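Local coordinates for 2OG-Fe dioxygenase family protein (Methylibium petroleiphilum, PDB 3PL0), which is probably a dioxygenase of the 2OG-Fe family, built on a cupin-type double-stranded beta-helix fold, at residues 86-91 with 248-253. Sequence-based numbering, arbitrary orientation.
Sequences QHRAHW and GGFQAP
The R88 side chain starts with CG in the crowded position between the backbone N and carbonyl carbon (chi1 61°) and bends at chi3, while F250 holds CG anti to its carbonyl carbon; this lays the guanidinium flat on the phenyl ring, planes 12° apart and centres 4.5 Å apart. F250 CB sits over the middle of the guanidinium, 3.5 Å from R88 CZ, and R88 CD makes a CH-pi contact over the phenyl face, displaced toward its rim. From the guanidinium edge, R88 NH2 gives a weak, bent hydrogen bond to Q251 O (3.0 Å). The same carbonyl accepts from a water that accepts from W91 N, so two donors grip it. W91, its CG anti to the backbone N, presents one indole face to the A252-P253 peptide, and P253 CD makes a CH-pi contact 3.5 Å from the centroid of the five-membered ring. Q251 OE1 lies at the indole edge; Q251 NE2 hydrogen-bonds to G169 O and W91 NE1 to G101 O. An alanine at W91 would remove the indole face under P253 and would probably leave 252-253 less firmly held. The arrangement packs the tail following strand 237-246 against the two-stranded antiparallel sheet of 90-92 and 103-105, beside the cupin fold's double-stranded beta-helix.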
ATOM      1  N   GLN A  86     -10.505  13.233 -10.922  1.00 42.75           N
ATOM      2  CA  GLN A  86     -10.124  14.520 -10.371  1.00 45.54           C
ATOM      3  C   GLN A  86      -9.611  14.374  -8.950  1.00 43.30           C
ATOM      4  O   GLN A  86     -10.136  13.558  -8.183  1.00 42.62           O
ATOM      5  CB  GLN A  86     -11.303  15.482 -10.381  1.00 48.25           C
ATOM      6  CG  GLN A  86     -10.914  16.889  -9.952  1.00 58.67           C
ATOM      7  CD  GLN A  86     -11.898  17.928 -10.454  1.00 70.61           C
ATOM      8  OE1 GLN A  86     -11.581  18.715 -11.346  1.00 81.58           O
ATOM      9  NE2 GLN A  86     -13.106  17.920  -9.900  1.00 74.40           N
ATOM     10  N   HIS A  87      -8.589  15.162  -8.609  1.00 44.20           N
ATOM     11  CA  HIS A  87      -7.994  15.142  -7.256  1.00 41.72           C
ATOM     12  C   HIS A  87      -9.073  15.274  -6.187  1.00 43.29           C
ATOM     13  O   HIS A  87     -10.035  16.004  -6.358  1.00 43.51           O
ATOM     14  CB  HIS A  87      -6.949  16.228  -7.098  1.00 44.19           C
ATOM     15  CG  HIS A  87      -6.055  16.022  -5.904  1.00 43.81           C
ATOM     16  ND1 HIS A  87      -5.267  14.895  -5.746  1.00 41.18           N
ATOM     17  CD2 HIS A  87      -5.853  16.784  -4.801  1.00 42.87           C
ATOM     18  CE1 HIS A  87      -4.612  14.985  -4.600  1.00 45.63           C
ATOM     19  NE2 HIS A  87      -4.937  16.128  -4.015  1.00 46.52           N
ATOM     20  N   ARG A  88      -8.957  14.506  -5.121  1.00 40.80           N
ATOM     21  CA  ARG A  88     -10.014  14.454  -4.131  1.00 42.13           C
ATOM     22  C   ARG A  88      -9.445  14.157  -2.766  1.00 44.26           C
ATOM     23  O   ARG A  88      -8.305  13.725  -2.641  1.00 42.17           O
ATOM     24  CB  ARG A  88     -11.084  13.414  -4.513  1.00 43.46           C
ATOM     25  CG  ARG A  88     -10.570  11.979  -4.634  1.00 41.53           C
ATOM     26  CD  ARG A  88     -11.669  10.980  -4.884  1.00 40.46           C
ATOM     27  NE  ARG A  88     -12.539  10.763  -3.715  1.00 40.83           N
ATOM     28  CZ  ARG A  88     -12.203  10.095  -2.600  1.00 50.41           C
ATOM     29  NH1 ARG A  88     -10.985   9.549  -2.455  1.00 43.71           N
ATOM     30  NH2 ARG A  88     -13.107   9.955  -1.602  1.00 51.76           N
ATOM     31  N   ALA A  89     -10.259  14.382  -1.743  1.00 43.61           N
ATOM     32  CA  ALA A  89      -9.844  14.174  -0.379  1.00 43.04           C
ATOM     33  C   ALA A  89      -9.897  12.709   0.024  1.00 42.89           C
ATOM     34  O   ALA A  89     -10.634  11.903  -0.557  1.00 42.17           O
ATOM     35  CB  ALA A  89     -10.718  14.997   0.550  1.00 43.45           C
ATOM     36  N   HIS A  90      -9.128  12.382   1.055  1.00 39.63           N
ATOM     37  CA  HIS A  90      -9.087  11.057   1.575  1.00 39.59           C
ATOM     38  C   HIS A  90      -9.906  11.073   2.871  1.00 40.88           C
ATOM     39  O   HIS A  90      -9.656  11.919   3.713  1.00 41.60           O
ATOM     40  CB  HIS A  90      -7.634  10.616   1.814  1.00 33.28           C
ATOM     41  CG  HIS A  90      -7.541   9.281   2.474  1.00 34.68           C
ATOM     42  ND1 HIS A  90      -7.912   8.111   1.844  1.00 40.52           N
ATOM     43  CD2 HIS A  90      -7.207   8.935   3.735  1.00 35.95           C
ATOM     44  CE1 HIS A  90      -7.789   7.101   2.685  1.00 35.47           C
ATOM     45  NE2 HIS A  90      -7.350   7.572   3.839  1.00 41.43           N
ATOM     46  N   TRP A  91     -10.876  10.160   3.015  1.00 40.36           N
ATOM     47  CA  TRP A  91     -11.751  10.104   4.179  1.00 39.39           C
ATOM     48  C   TRP A  91     -11.163   9.245   5.299  1.00 38.10           C
ATOM     49  O   TRP A  91     -10.689   8.155   5.054  1.00 39.23           O
ATOM     50  CB  TRP A  91     -13.153   9.545   3.778  1.00 42.26           C
ATOM     51  CG  TRP A  91     -14.296   9.865   4.751  1.00 40.43           C
ATOM     52  CD1 TRP A  91     -14.430  10.990   5.494  1.00 51.16           C
ATOM     53  CD2 TRP A  91     -15.451   9.046   5.063  1.00 41.45           C
ATOM     54  NE1 TRP A  91     -15.563  10.928   6.259  1.00 43.23           N
ATOM     55  CE2 TRP A  91     -16.211   9.744   6.017  1.00 46.21           C
ATOM     56  CE3 TRP A  91     -15.891   7.772   4.649  1.00 43.58           C
ATOM     57  CZ2 TRP A  91     -17.437   9.236   6.549  1.00 37.93           C
ATOM     58  CZ3 TRP A  91     -17.106   7.268   5.165  1.00 41.55           C
ATOM     59  CH2 TRP A  91     -17.859   8.009   6.112  1.00 41.75           C
ATOM     60  N   GLY A 248     -17.909  -0.054  -5.757  1.00 35.21           N
ATOM     61  CA  GLY A 248     -19.042   0.854  -5.501  1.00 37.42           C
ATOM     62  C   GLY A 248     -18.659   2.326  -5.599  1.00 38.72           C
ATOM     63  O   GLY A 248     -19.292   3.125  -6.306  1.00 40.35           O
ATOM     64  N   GLY A 249     -17.601   2.697  -4.907  1.00 36.83           N
ATOM     65  CA  GLY A 249     -17.056   4.038  -5.034  1.00 34.80           C
ATOM     66  C   GLY A 249     -15.859   4.175  -4.114  1.00 35.25           C
ATOM     67  O   GLY A 249     -15.509   3.244  -3.368  1.00 33.08           O
ATOM     68  N   PHE A 250     -15.268   5.352  -4.120  1.00 34.00           N
ATOM     69  CA  PHE A 250     -14.260   5.685  -3.094  1.00 36.33           C
ATOM     70  C   PHE A 250     -14.929   5.762  -1.730  1.00 40.36           C
ATOM     71  O   PHE A 250     -16.102   6.134  -1.641  1.00 41.27           O
ATOM     72  CB  PHE A 250     -13.613   7.020  -3.405  1.00 33.76           C
ATOM     73  CG  PHE A 250     -12.886   7.036  -4.671  1.00 38.78           C
ATOM     74  CD1 PHE A 250     -11.669   6.372  -4.787  1.00 36.74           C
ATOM     75  CD2 PHE A 250     -13.403   7.672  -5.772  1.00 40.08           C
ATOM     76  CE1 PHE A 250     -10.980   6.379  -5.973  1.00 34.45           C
ATOM     77  CE2 PHE A 250     -12.708   7.685  -6.952  1.00 38.04           C
ATOM     78  CZ  PHE A 250     -11.491   7.016  -7.058  1.00 39.01           C
ATOM     79  N   GLN A 251     -14.197   5.406  -0.668  1.00 40.93           N
ATOM     80  CA  GLN A 251     -14.659   5.675   0.691  1.00 42.42           C
ATOM     81  C   GLN A 251     -14.914   7.172   0.753  1.00 42.56           C
ATOM     82  O   GLN A 251     -14.048   7.980   0.382  1.00 42.76           O
ATOM     83  CB  GLN A 251     -13.602   5.289   1.759  1.00 44.00           C
ATOM     84  CG  GLN A 251     -13.774   3.929   2.434  1.00 44.95           C
ATOM     85  CD  GLN A 251     -14.904   3.869   3.447  1.00 54.86           C
ATOM     86  OE1 GLN A 251     -15.575   4.867   3.689  1.00 65.29           O
ATOM     87  NE2 GLN A 251     -15.136   2.677   4.034  1.00 57.86           N
ATOM     88  N   ALA A 252     -16.114   7.549   1.184  1.00 41.98           N
ATOM     89  CA  ALA A 252     -16.463   8.952   1.280  1.00 41.52           C
ATOM     90  C   ALA A 252     -17.749   9.120   2.100  1.00 43.18           C
ATOM     91  O   ALA A 252     -18.620   8.234   2.112  1.00 42.84           O
ATOM     92  CB  ALA A 252     -16.618   9.588  -0.126  1.00 43.75           C
ATOM     93  N   PRO A 253     -17.865  10.256   2.797  1.00 46.47           N
ATOM     94  CA  PRO A 253     -19.135  10.582   3.466  1.00 50.29           C
ATOM     95  C   PRO A 253     -20.252  10.688   2.438  1.00 53.17           C
ATOM     96  O   PRO A 253     -19.998  11.056   1.283  1.00 49.90           O
ATOM     97  CB  PRO A 253     -18.865  11.945   4.104  1.00 49.76           C
ATOM     98  CG  PRO A 253     -17.834  12.553   3.222  1.00 50.89           C
ATOM     99  CD  PRO A 253     -16.961  11.418   2.739  1.00 44.17           C
TER
HETATM  100  O   HOH W   1     -11.415   7.801   1.000  1.00 42.64           O